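Local structure of xylulose kinase (Bifidobacterium adolescentis ATCC 15703, 3I8B) at residues 39-44 / 93-98; 410-415 / 494-499. The protein probably catalyses the ATP-dependent phosphorylation of D-xylulose to D-xylulose 5-phosphate, as a member of the FGGY family of carbohydrate kinases. One frame throughout, in Å; residues are numbered along the deposited sequence.

Contact 1. Residues 39-44 / 93-98; sequences NGTSVD and WNDTSS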
loop_
_atom_site.group_PDB
_atom_site.type_symbol
_atom_site.label_atom_id
_atom_site.label_comp_id
_atom_site.label_asym_id
_atom_site.label_seq_id
_atom_site.Cartn_x
_atom_site.Cartn_y
_atom_site.Cartn_z
ATOM N N ASN A 39 -18.221 1.983 7.714
ATOM C CA ASN A 39 -17.017 2.362 8.441
ATOM C C ASN A 39 -16.547 1.204 9.321
ATOM O O ASN A 39 -17.314 0.279 9.615
ATOM C CB ASN A 39 -17.279 3.600 9.302
ATOM C CG ASN A 39 -17.895 4.736 8.511
ATOM O OD1 ASN A 39 -18.943 5.269 8.886
ATOM N ND2 ASN A 39 -17.253 5.107 7.404
ATOM N N GLY A 40 -15.295 1.255 9.753
ATOM C CA GLY A 40 -14.764 0.193 10.584
ATOM C C GLY A 40 -13.447 -0.353 10.076
ATOM O O GLY A 40 -13.155 -0.315 8.869
ATOM N N THR A 41 -12.652 -0.877 11.007
ATOM C CA THR A 41 -11.338 -1.430 10.703
ATOM C C THR A 41 -11.443 -2.944 10.530
ATOM O O THR A 41 -10.450 -3.633 10.274
ATOM C CB THR A 41 -10.344 -1.111 11.829
ATOM O OG1 THR A 41 -10.826 -1.670 13.062
ATOM C CG2 THR A 41 -10.203 0.392 11.978
ATOM N N SER A 42 -12.659 -3.445 10.706
ATOM C CA SER A 42 -13.017 -4.820 10.388
ATOM C C SER A 42 -14.398 -4.780 9.712
ATOM O O SER A 42 -15.194 -3.882 9.989
ATOM C CB SER A 42 -13.053 -5.676 11.659
ATOM O OG SER A 42 -11.738 -5.951 12.137
ATOM N N VAL A 43 -14.689 -5.733 8.829
ATOM C CA VAL A 43 -15.927 -5.648 8.053
ATOM C C VAL A 43 -16.322 -6.970 7.393
ATOM O O VAL A 43 -15.482 -7.808 7.105
ATOM C CB VAL A 43 -15.828 -4.518 6.987
ATOM C CG1 VAL A 43 -14.834 -4.895 5.900
ATOM C CG2 VAL A 43 -17.205 -4.202 6.387
ATOM N N ASP A 44 -17.617 -7.158 7.194
ATOM C CA ASP A 44 -18.138 -8.317 6.477
ATOM C C ASP A 44 -17.993 -8.084 4.968
ATOM O O ASP A 44 -18.588 -7.144 4.424
ATOM C CB ASP A 44 -19.615 -8.497 6.842
ATOM C CG ASP A 44 -20.238 -9.734 6.221
ATOM O OD1 ASP A 44 -19.636 -10.349 5.315
ATOM O OD2 ASP A 44 -21.358 -10.092 6.638
ATOM N N TRP A 93 -6.218 -3.362 7.021
ATOM C CA TRP A 93 -4.889 -2.774 7.194
ATOM C C TRP A 93 -4.813 -1.864 8.428
ATOM O O TRP A 93 -3.749 -1.732 9.045
ATOM C CB TRP A 93 -4.485 -1.969 5.957
ATOM C CG TRP A 93 -5.339 -0.738 5.776
ATOM C CD1 TRP A 93 -6.577 -0.683 5.215
ATOM C CD2 TRP A 93 -5.024 0.602 6.190
ATOM N NE1 TRP A 93 -7.052 0.608 5.242
ATOM C CE2 TRP A 93 -6.121 1.417 5.832
ATOM C CE3 TRP A 93 -3.920 1.193 6.816
ATOM C CZ2 TRP A 93 -6.150 2.799 6.079
ATOM C CZ3 TRP A 93 -3.951 2.572 7.070
ATOM C CH2 TRP A 93 -5.061 3.355 6.700
ATOM N N ASN A 94 -5.933 -1.236 8.773
ATOM C CA ASN A 94 -5.968 -0.275 9.879
ATOM C C ASN A 94 -6.539 -0.826 11.180
ATOM O O ASN A 94 -6.702 -0.087 12.151
ATOM C CB ASN A 94 -6.707 1.013 9.486
ATOM C CG ASN A 94 -8.112 0.753 8.950
ATOM O OD1 ASN A 94 -8.526 -0.387 8.788
ATOM N ND2 ASN A 94 -8.856 1.824 8.691
ATOM N N ASP A 95 -6.868 -2.111 11.194
ATOM C CA ASP A 95 -7.148 -2.795 12.450
ATOM C C ASP A 95 -5.854 -2.866 13.256
ATOM O O ASP A 95 -4.799 -3.212 12.722
ATOM C CB ASP A 95 -7.663 -4.212 12.202
ATOM C CG ASP A 95 -7.634 -5.074 13.464
ATOM O OD1 ASP A 95 -8.492 -4.857 14.339
ATOM O OD2 ASP A 95 -6.762 -5.979 13.570
ATOM N N THR A 96 -5.926 -2.529 14.537
ATOM C CA THR A 96 -4.758 -2.615 15.417
ATOM C C THR A 96 -4.874 -3.757 16.433
ATOM O O THR A 96 -4.025 -3.891 17.313
ATOM C CB THR A 96 -4.572 -1.327 16.221
ATOM O OG1 THR A 96 -5.772 -1.066 16.962
ATOM C CG2 THR A 96 -4.275 -0.169 15.300
ATOM N N SER A 97 -5.939 -4.544 16.328
ATOM C CA SER A 97 -6.129 -5.730 17.166
ATOM C C SER A 97 -4.903 -6.646 17.186
ATOM O O SER A 97 -4.569 -7.217 18.220
ATOM C CB SER A 97 -7.324 -6.555 16.670
ATOM O OG SER A 97 -8.550 -5.873 16.856
ATOM N N SER A 98 -4.246 -6.784 16.036
ATOM C CA SER A 98 -3.203 -7.783 15.851
ATOM C C SER A 98 -1.816 -7.281 16.236
ATOM O O SER A 98 -0.815 -7.964 15.990
ATOM C CB SER A 98 -3.196 -8.254 14.391
ATOM O OG SER A 98 -2.986 -7.154 13.524
HETATM O O HOH W 1 -11.809 2.121 8.398
HETATM O O HOH W 2 -10.887 -4.108 13.791
HETATM O O HOH W 3 -8.502 -1.207 15.071
#
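Thr-41 meets Asn-94 and Asp-95 where a small two-stranded antiparallel sheet (42-43 with 90-91) of the FGGY N-terminal domain gives way to loops; no direct hydrogen bond joins the two segments, and water does the joining. Gly-40 O accepts a bond from a water that in turn accepts from Asn-94 ND2, the water oxygen lying 3.0 Å from ND2. At phi/psi 129/153° a beta carbon on Gly-40 would collide with the carbonyl oxygen of Asn-39. Thr-41 presses in next: CG2 sits 3.5 Å from Asn-94 O, and CB is 3.6 Å from Asn-94 OD1, a buried oxygen with no polar partner in the model. A leucine in place of Asn-94 has no amide N-H, and the water at Gly-40 O would probably be left without its partner on the 93-98 loop. Thr-41 O packs on Asp-95 CB at 3.4 Å. Thr-41 OG1, set between the backbone N and carbonyl carbon (chi1 59°), hydrogen-bonds to two waters, one of them bound by Thr-96 N. Ser-42 OG shares the other with Asp-95 OD1. Beyond the segments, Asp-95 OD2 pairs with Lys-146. Within the loop, Ser-97 OG donates to the syn lone pair of Asp-95 OD1 at 2.7 Å.

Contact 2. Residues 410-415 / 494-499; sequences SQRDCL and PTEAVY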
loop_
_atom_site.group_PDB
_atom_site.type_symbol
_atom_site.label_atom_id
_atom_site.label_comp_id
_atom_site.label_asym_id
_atom_site.label_seq_id
_atom_site.Cartn_x
_atom_site.Cartn_y
_atom_site.Cartn_z
ATOM N N SER A 410 11.572 15.093 6.463
ATOM C CA SER A 410 11.226 13.714 6.768
ATOM C C SER A 410 10.996 12.941 5.470
ATOM O O SER A 410 11.494 11.832 5.308
ATOM C CB SER A 410 9.961 13.656 7.630
ATOM O OG SER A 410 9.493 12.322 7.747
ATOM N N GLN A 411 10.244 13.532 4.547
ATOM C CA GLN A 411 9.994 12.886 3.261
ATOM C C GLN A 411 11.309 12.700 2.490
ATOM O O GLN A 411 11.521 11.668 1.852
ATOM C CB GLN A 411 8.974 13.676 2.435
ATOM C CG GLN A 411 7.562 13.698 3.023
ATOM C CD GLN A 411 7.063 12.309 3.425
ATOM O OE1 GLN A 411 7.351 11.317 2.761
ATOM N NE2 GLN A 411 6.310 12.242 4.511
ATOM N N ARG A 412 12.205 13.681 2.566
ATOM C CA ARG A 412 13.523 13.511 1.966
ATOM C C ARG A 412 14.258 12.361 2.626
ATOM O O ARG A 412 14.865 11.539 1.947
ATOM C CB ARG A 412 14.375 14.767 2.090
ATOM C CG ARG A 412 15.856 14.474 1.910
ATOM C CD ARG A 412 16.219 14.230 0.453
ATOM N NE ARG A 412 16.660 15.487 -0.121
ATOM C CZ ARG A 412 17.918 15.768 -0.436
ATOM N NH1 ARG A 412 18.863 14.857 -0.285
ATOM N NH2 ARG A 412 18.220 16.962 -0.925
ATOM N N ASP A 413 14.228 12.332 3.957
ATOM C CA ASP A 413 14.838 11.249 4.714
ATOM C C ASP A 413 14.360 9.905 4.175
ATOM O O ASP A 413 15.142 8.985 4.031
ATOM C CB ASP A 413 14.500 11.364 6.209
ATOM C CG ASP A 413 15.635 10.874 7.102
ATOM O OD1 ASP A 413 16.764 10.723 6.593
ATOM O OD2 ASP A 413 15.408 10.651 8.310
ATOM N N CYS A 414 13.072 9.802 3.870
ATOM C CA CYS A 414 12.538 8.584 3.272
ATOM C C CYS A 414 13.177 8.278 1.915
ATOM O O CYS A 414 13.545 7.142 1.633
ATOM C CB CYS A 414 11.018 8.676 3.140
ATOM S SG CYS A 414 10.156 8.496 4.726
ATOM N N LEU A 415 13.303 9.292 1.069
ATOM C CA LEU A 415 13.936 9.097 -0.236
ATOM C C LEU A 415 15.375 8.584 -0.074
ATOM O O LEU A 415 15.811 7.678 -0.789
ATOM C CB LEU A 415 13.904 10.398 -1.040
ATOM C CG LEU A 415 12.655 10.724 -1.868
ATOM C CD1 LEU A 415 11.364 10.383 -1.142
ATOM C CD2 LEU A 415 12.675 12.197 -2.309
ATOM N N PRO A 494 18.259 23.647 -5.191
ATOM C CA PRO A 494 18.523 22.783 -4.038
ATOM C C PRO A 494 19.219 23.529 -2.902
ATOM O O PRO A 494 20.151 24.296 -3.136
ATOM C CB PRO A 494 19.460 21.722 -4.612
ATOM C CG PRO A 494 19.120 21.686 -6.080
ATOM C CD PRO A 494 18.813 23.100 -6.441
ATOM N N THR A 495 18.746 23.308 -1.683
ATOM C CA THR A 495 19.398 23.828 -0.490
ATOM C C THR A 495 19.722 22.644 0.417
ATOM O O THR A 495 18.903 22.229 1.237
ATOM C CB THR A 495 18.492 24.811 0.254
ATOM O OG1 THR A 495 17.272 24.151 0.622
ATOM C CG2 THR A 495 18.176 26.014 -0.627
ATOM N N GLU A 496 20.915 22.093 0.245
ATOM C CA GLU A 496 21.278 20.838 0.883
ATOM C C GLU A 496 21.428 20.996 2.397
ATOM O O GLU A 496 21.147 20.066 3.161
ATOM C CB GLU A 496 22.559 20.288 0.250
ATOM C CG GLU A 496 22.842 18.831 0.562
ATOM C CD GLU A 496 21.623 17.944 0.380
ATOM O OE1 GLU A 496 21.056 17.918 -0.737
ATOM O OE2 GLU A 496 21.241 17.274 1.365
ATOM N N ALA A 497 21.839 22.185 2.826
ATOM C CA ALA A 497 22.103 22.446 4.242
ATOM C C ALA A 497 20.863 22.273 5.124
ATOM O O ALA A 497 20.971 21.926 6.299
ATOM C CB ALA A 497 22.704 23.829 4.426
ATOM N N VAL A 498 19.685 22.498 4.556
ATOM C CA VAL A 498 18.447 22.271 5.297
ATOM C C VAL A 498 18.351 20.808 5.734
ATOM O O VAL A 498 18.291 20.509 6.919
ATOM C CB VAL A 498 17.194 22.678 4.486
ATOM C CG1 VAL A 498 15.925 22.402 5.288
ATOM C CG2 VAL A 498 17.264 24.157 4.114
ATOM N N TYR A 499 18.368 19.892 4.778
ATOM C CA TYR A 499 18.320 18.476 5.110
ATOM C C TYR A 499 19.548 17.987 5.890
ATOM O O TYR A 499 19.437 17.092 6.726
ATOM C CB TYR A 499 18.114 17.628 3.851
ATOM C CG TYR A 499 18.191 16.144 4.112
ATOM C CD1 TYR A 499 17.194 15.490 4.835
ATOM C CD2 TYR A 499 19.259 15.395 3.642
ATOM C CE1 TYR A 499 17.272 14.128 5.077
ATOM C CE2 TYR A 499 19.338 14.040 3.874
ATOM C CZ TYR A 499 18.345 13.412 4.593
ATOM O OH TYR A 499 18.438 12.060 4.821
#
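Arg-412 and Tyr-499 bring the two backbones nearest, their CA atoms 7.6 Å apart, a separation that side chains must span. Residues 410-415 are an inner stretch of the long helix 396-420, with Cys-414 N bonded to Ser-410 O; residues 494-499 run from a loop into the first turn of helix 496-506.

Arg-412 lies across the Tyr-499 ring as a CH-pi contact: CG stands 3.5 Å from the ring centroid and only 15° off its normal, so the methylene is over the face. With CG anti to the backbone N (chi1 161°), the chain reaches the ring and then bends at chi2 and chi3, carrying the guanidinium onward with its plane 22° from that of the ring. Arg-412 NH2 there donates to Glu-496 OE1 at 3.0 Å, a salt bridge met on the syn side of the carboxylate. The other guanidinium nitrogens look elsewhere: NH1 pairs with Glu-416 and NE with the carbonyl of Ile-447.

This is helix-on-helix packing in the C-terminal lobe of the actin-like FGGY fold, where the last helix of the modelled chain lies against helix 396-420, which also touches strands 288-293 and 324-330.

At the far end of the ring, Tyr-499 OH donates to Asp-413 OD1 at 2.8 Å. That oxygen is approached on its anti side, tilted out of the carboxylate plane, while Asp-413 OD2 forms a salt bridge with Arg-506, at the far end of the same helix as Tyr-499.

Contact 1 and contact 2 share no helix or strand: residues 39-44 and 93-98 belong to the N-terminal domain, whereas 410-415 lies in the C-terminal one, and the two sites are separated by about 34 Å between centres and about 14 Å between nearest atoms. Both are partly buried. Contact 1, its centre about 15 Å from the centre of the chain, joins loops and a short strand through waters and van der Waals touches, with the Asn-94 side chain about 9 Å from that of the predicted substrate-binding His-75. Contact 2 lies farther from the chain centre and couples two helices away from the annotated sites, by direct interactions: a salt bridge, a hydroxyl-carboxylate bond and a CH-pi contact.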